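Local coordinates for protein synaptotagmin-1 (Arabidopsis thaliana, PDB 7AS6) that helps maintain plasma membrane integrity during freezing and osmotic stress, and contains a C2 domain that probably binds calcium and phospholipids, at residues 74-79 with 130-135. Sequence-based numbering, arbitrary orientation.
Sequences LEFSVY and GKLEVE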
ATOM      1  N   LEU A  74       3.557   7.622  -2.085  1.00 56.52           N
ATOM      2  CA  LEU A  74       3.250   6.527  -1.179  1.00 52.55           C
ATOM      3  C   LEU A  74       4.120   5.336  -1.531  1.00 54.52           C
ATOM      4  O   LEU A  74       4.409   5.089  -2.702  1.00 58.60           O
ATOM      5  CB  LEU A  74       1.778   6.136  -1.279  1.00 50.28           C
ATOM      6  CG  LEU A  74       0.805   7.167  -0.711  1.00 54.43           C
ATOM      7  CD1 LEU A  74      -0.563   6.943  -1.304  1.00 50.62           C
ATOM      8  CD2 LEU A  74       0.755   7.062   0.810  1.00 51.88           C
ATOM      9  N   GLU A  75       4.539   4.594  -0.518  1.00 52.78           N
ATOM     10  CA  GLU A  75       5.234   3.333  -0.726  1.00 51.52           C
ATOM     11  C   GLU A  75       4.406   2.224  -0.101  1.00 48.74           C
ATOM     12  O   GLU A  75       4.080   2.290   1.087  1.00 48.37           O
ATOM     13  CB  GLU A  75       6.622   3.380  -0.115  1.00 56.81           C
ATOM     14  CG  GLU A  75       7.527   2.274  -0.579  1.00 61.30           C
ATOM     15  CD  GLU A  75       8.744   2.136   0.317  1.00 71.30           C
ATOM     16  OE1 GLU A  75       8.558   1.768   1.500  1.00 69.49           O
ATOM     17  OE2 GLU A  75       9.873   2.410  -0.153  1.00 79.63           O
ATOM     18  N   PHE A  76       4.027   1.238  -0.907  1.00 47.84           N
ATOM     19  CA  PHE A  76       3.332   0.053  -0.432  1.00 47.67           C
ATOM     20  C   PHE A  76       4.297  -1.123  -0.408  1.00 49.73           C
ATOM     21  O   PHE A  76       5.037  -1.355  -1.370  1.00 50.99           O
ATOM     22  CB  PHE A  76       2.147  -0.287  -1.321  1.00 46.57           C
ATOM     23  CG  PHE A  76       1.163   0.838  -1.477  1.00 46.76           C
ATOM     24  CD1 PHE A  76       0.028   0.901  -0.673  1.00 47.10           C
ATOM     25  CD2 PHE A  76       1.378   1.834  -2.411  1.00 50.08           C
ATOM     26  CE1 PHE A  76      -0.890   1.954  -0.807  1.00 48.77           C
ATOM     27  CE2 PHE A  76       0.471   2.897  -2.553  1.00 50.72           C
ATOM     28  CZ  PHE A  76      -0.669   2.946  -1.749  1.00 47.75           C
ATOM     29  N   SER A  77       4.283  -1.878   0.680  1.00 45.57           N
ATOM     30  CA  SER A  77       5.159  -3.036   0.798  1.00 47.82           C
ATOM     31  C   SER A  77       4.342  -4.208   1.297  1.00 45.93           C
ATOM     32  O   SER A  77       3.687  -4.115   2.340  1.00 45.22           O
ATOM     33  CB  SER A  77       6.322  -2.741   1.728  1.00 49.02           C
ATOM     34  OG  SER A  77       7.074  -1.664   1.207  1.00 58.07           O
ATOM     35  N   VAL A  78       4.353  -5.286   0.548  1.00 44.24           N
ATOM     36  CA  VAL A  78       3.647  -6.485   0.950  1.00 45.73           C
ATOM     37  C   VAL A  78       4.625  -7.397   1.682  1.00 47.02           C
ATOM     38  O   VAL A  78       5.706  -7.708   1.168  1.00 47.57           O
ATOM     39  CB  VAL A  78       3.022  -7.184  -0.265  1.00 43.61           C
ATOM     40  CG1 VAL A  78       2.225  -8.387   0.196  1.00 43.40           C
ATOM     41  CG2 VAL A  78       2.127  -6.193  -1.042  1.00 45.11           C
ATOM     42  N   TYR A  79       4.271  -7.772   2.909  1.00 42.16           N
ATOM     43  CA  TYR A  79       5.066  -8.647   3.758  1.00 43.89           C
ATOM     44  C   TYR A  79       4.300  -9.929   4.007  1.00 41.86           C
ATOM     45  O   TYR A  79       3.073  -9.964   3.943  1.00 40.52           O
ATOM     46  CB  TYR A  79       5.359  -8.014   5.123  1.00 41.86           C
ATOM     47  CG  TYR A  79       6.358  -6.899   5.106  1.00 49.07           C
ATOM     48  CD1 TYR A  79       7.670  -7.129   5.465  1.00 50.43           C
ATOM     49  CD2 TYR A  79       5.995  -5.615   4.738  1.00 48.79           C
ATOM     50  CE1 TYR A  79       8.597  -6.117   5.460  1.00 54.08           C
ATOM     51  CE2 TYR A  79       6.927  -4.588   4.729  1.00 54.15           C
ATOM     52  CZ  TYR A  79       8.227  -4.852   5.098  1.00 57.05           C
ATOM     53  OH  TYR A  79       9.177  -3.852   5.099  1.00 64.85           O
ATOM     54  N   GLY A 130       3.198 -10.633  -8.354  1.00 64.70           N
ATOM     55  CA  GLY A 130       1.812 -10.297  -8.102  1.00 59.17           C
ATOM     56  C   GLY A 130       1.528  -8.821  -8.318  1.00 59.62           C
ATOM     57  O   GLY A 130       2.408  -8.003  -8.603  1.00 59.18           O
ATOM     58  N   LYS A 131       0.254  -8.489  -8.180  1.00 55.44           N
ATOM     59  CA  LYS A 131      -0.227  -7.128  -8.361  1.00 57.84           C
ATOM     60  C   LYS A 131      -0.909  -6.684  -7.081  1.00 53.16           C
ATOM     61  O   LYS A 131      -1.559  -7.489  -6.409  1.00 57.25           O
ATOM     62  CB  LYS A 131      -1.211  -7.036  -9.539  1.00 56.98           C
ATOM     63  CG  LYS A 131      -0.557  -7.204 -10.894  1.00 68.98           C
ATOM     64  CD  LYS A 131      -1.573  -7.167 -12.025  1.00 74.68           C
ATOM     65  CE  LYS A 131      -0.889  -6.950 -13.373  1.00 83.11           C
ATOM     66  NZ  LYS A 131       0.167  -7.964 -13.631  1.00 88.67           N
ATOM     67  N   LEU A 132      -0.750  -5.414  -6.732  1.00 52.68           N
ATOM     68  CA  LEU A 132      -1.515  -4.808  -5.654  1.00 50.42           C
ATOM     69  C   LEU A 132      -2.473  -3.794  -6.255  1.00 51.00           C
ATOM     70  O   LEU A 132      -2.070  -2.995  -7.104  1.00 51.50           O
ATOM     71  CB  LEU A 132      -0.606  -4.114  -4.649  1.00 48.84           C
ATOM     72  CG  LEU A 132      -1.295  -3.584  -3.398  1.00 49.28           C
ATOM     73  CD1 LEU A 132      -1.850  -4.724  -2.566  1.00 40.76           C
ATOM     74  CD2 LEU A 132      -0.356  -2.714  -2.564  1.00 45.91           C
ATOM     75  N   GLU A 133      -3.738  -3.831  -5.829  1.00 48.89           N
ATOM     76  CA  GLU A 133      -4.756  -2.885  -6.296  1.00 51.52           C
ATOM     77  C   GLU A 133      -5.162  -1.967  -5.153  1.00 48.78           C
ATOM     78  O   GLU A 133      -5.513  -2.440  -4.064  1.00 45.93           O
ATOM     79  CB  GLU A 133      -5.976  -3.612  -6.861  1.00 50.22           C
ATOM     80  CG  GLU A 133      -5.587  -4.552  -8.002  1.00 59.78           C
ATOM     81  CD  GLU A 133      -6.767  -5.088  -8.787  1.00 68.14           C
ATOM     82  OE1 GLU A 133      -7.922  -4.817  -8.394  1.00 71.58           O
ATOM     83  OE2 GLU A 133      -6.533  -5.775  -9.813  1.00 72.76           O
ATOM     84  N   VAL A 134      -5.078  -0.655  -5.391  1.00 43.45           N
ATOM     85  CA  VAL A 134      -5.341   0.354  -4.374  1.00 47.91           C
ATOM     86  C   VAL A 134      -6.207   1.457  -4.984  1.00 50.40           C
ATOM     87  O   VAL A 134      -6.381   1.541  -6.201  1.00 52.99           O
ATOM     88  CB  VAL A 134      -4.043   0.961  -3.798  1.00 48.14           C
ATOM     89  CG1 VAL A 134      -3.050  -0.128  -3.391  1.00 45.81           C
ATOM     90  CG2 VAL A 134      -3.413   1.881  -4.807  1.00 49.84           C
ATOM     91  N   GLU A 135      -6.751   2.313  -4.118  1.00 48.47           N
ATOM     92  CA  GLU A 135      -7.512   3.490  -4.533  1.00 49.30           C
ATOM     93  C   GLU A 135      -7.070   4.691  -3.722  1.00 51.32           C
ATOM     94  O   GLU A 135      -6.696   4.565  -2.553  1.00 54.13           O
ATOM     95  CB  GLU A 135      -9.012   3.359  -4.315  1.00 52.02           C
ATOM     96  CG  GLU A 135      -9.745   2.392  -5.198  1.00 54.93           C
ATOM     97  CD  GLU A 135     -11.218   2.370  -4.836  1.00 63.47           C
ATOM     98  OE1 GLU A 135     -11.684   3.379  -4.242  1.00 59.65           O
ATOM     99  OE2 GLU A 135     -11.891   1.344  -5.111  1.00 63.87           O
TER
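The ring of Phe76 lies under the methyl CG1 of Val134, which sits over one of its faces, 4.3 Å from the ring centroid and 22° off the ring normal. This CH-pi contact joins the two sheets of the C2 beta sandwich: 74-79 belongs to the sheet of strands 31-37, 73-80 and 88-96, and 130-135 enters strand 131-140 of the other, so that side chains rather than backbone bonds tie the segments together. The methyl is offset toward the rim, and its closest ring atom is CE1, with CE1 to Val134 CG1 at 4.0 Å. With CG1 anti to the carbonyl carbon (chi1 -49°), Val134 can present that one branch to the ring; a short, beta-branched residue suits a strand, and its stubby side chain lets the broad ring lie against it between the sheets. Phe76, large and apolar, also meets Val12 and Leu110 from the opposing sheet, besides Leu95 of its own. Leu132, two residues before Val134 and on the same face of its strand, approaches differently. Its side chain runs at about a right angle to that of Phe76 and brings CD2 to the root of the ring, 4.0 Å from Phe76 CG, in an oblique approach. Its side chain, one carbon longer than valine's, reaches farther into the interior, and CG anti to the backbone N (chi1 -173°) carries the branch there. Val78 also faces inward and packs on Leu112, while the charged Glu133 between the two aliphatic residues turns from the core and pairs with Arg16 in a salt bridge. The tightest touch in this wholly apolar junction is between two aliphatic carbons, Phe76 CB and Leu132 CD2, 3.7 Å apart.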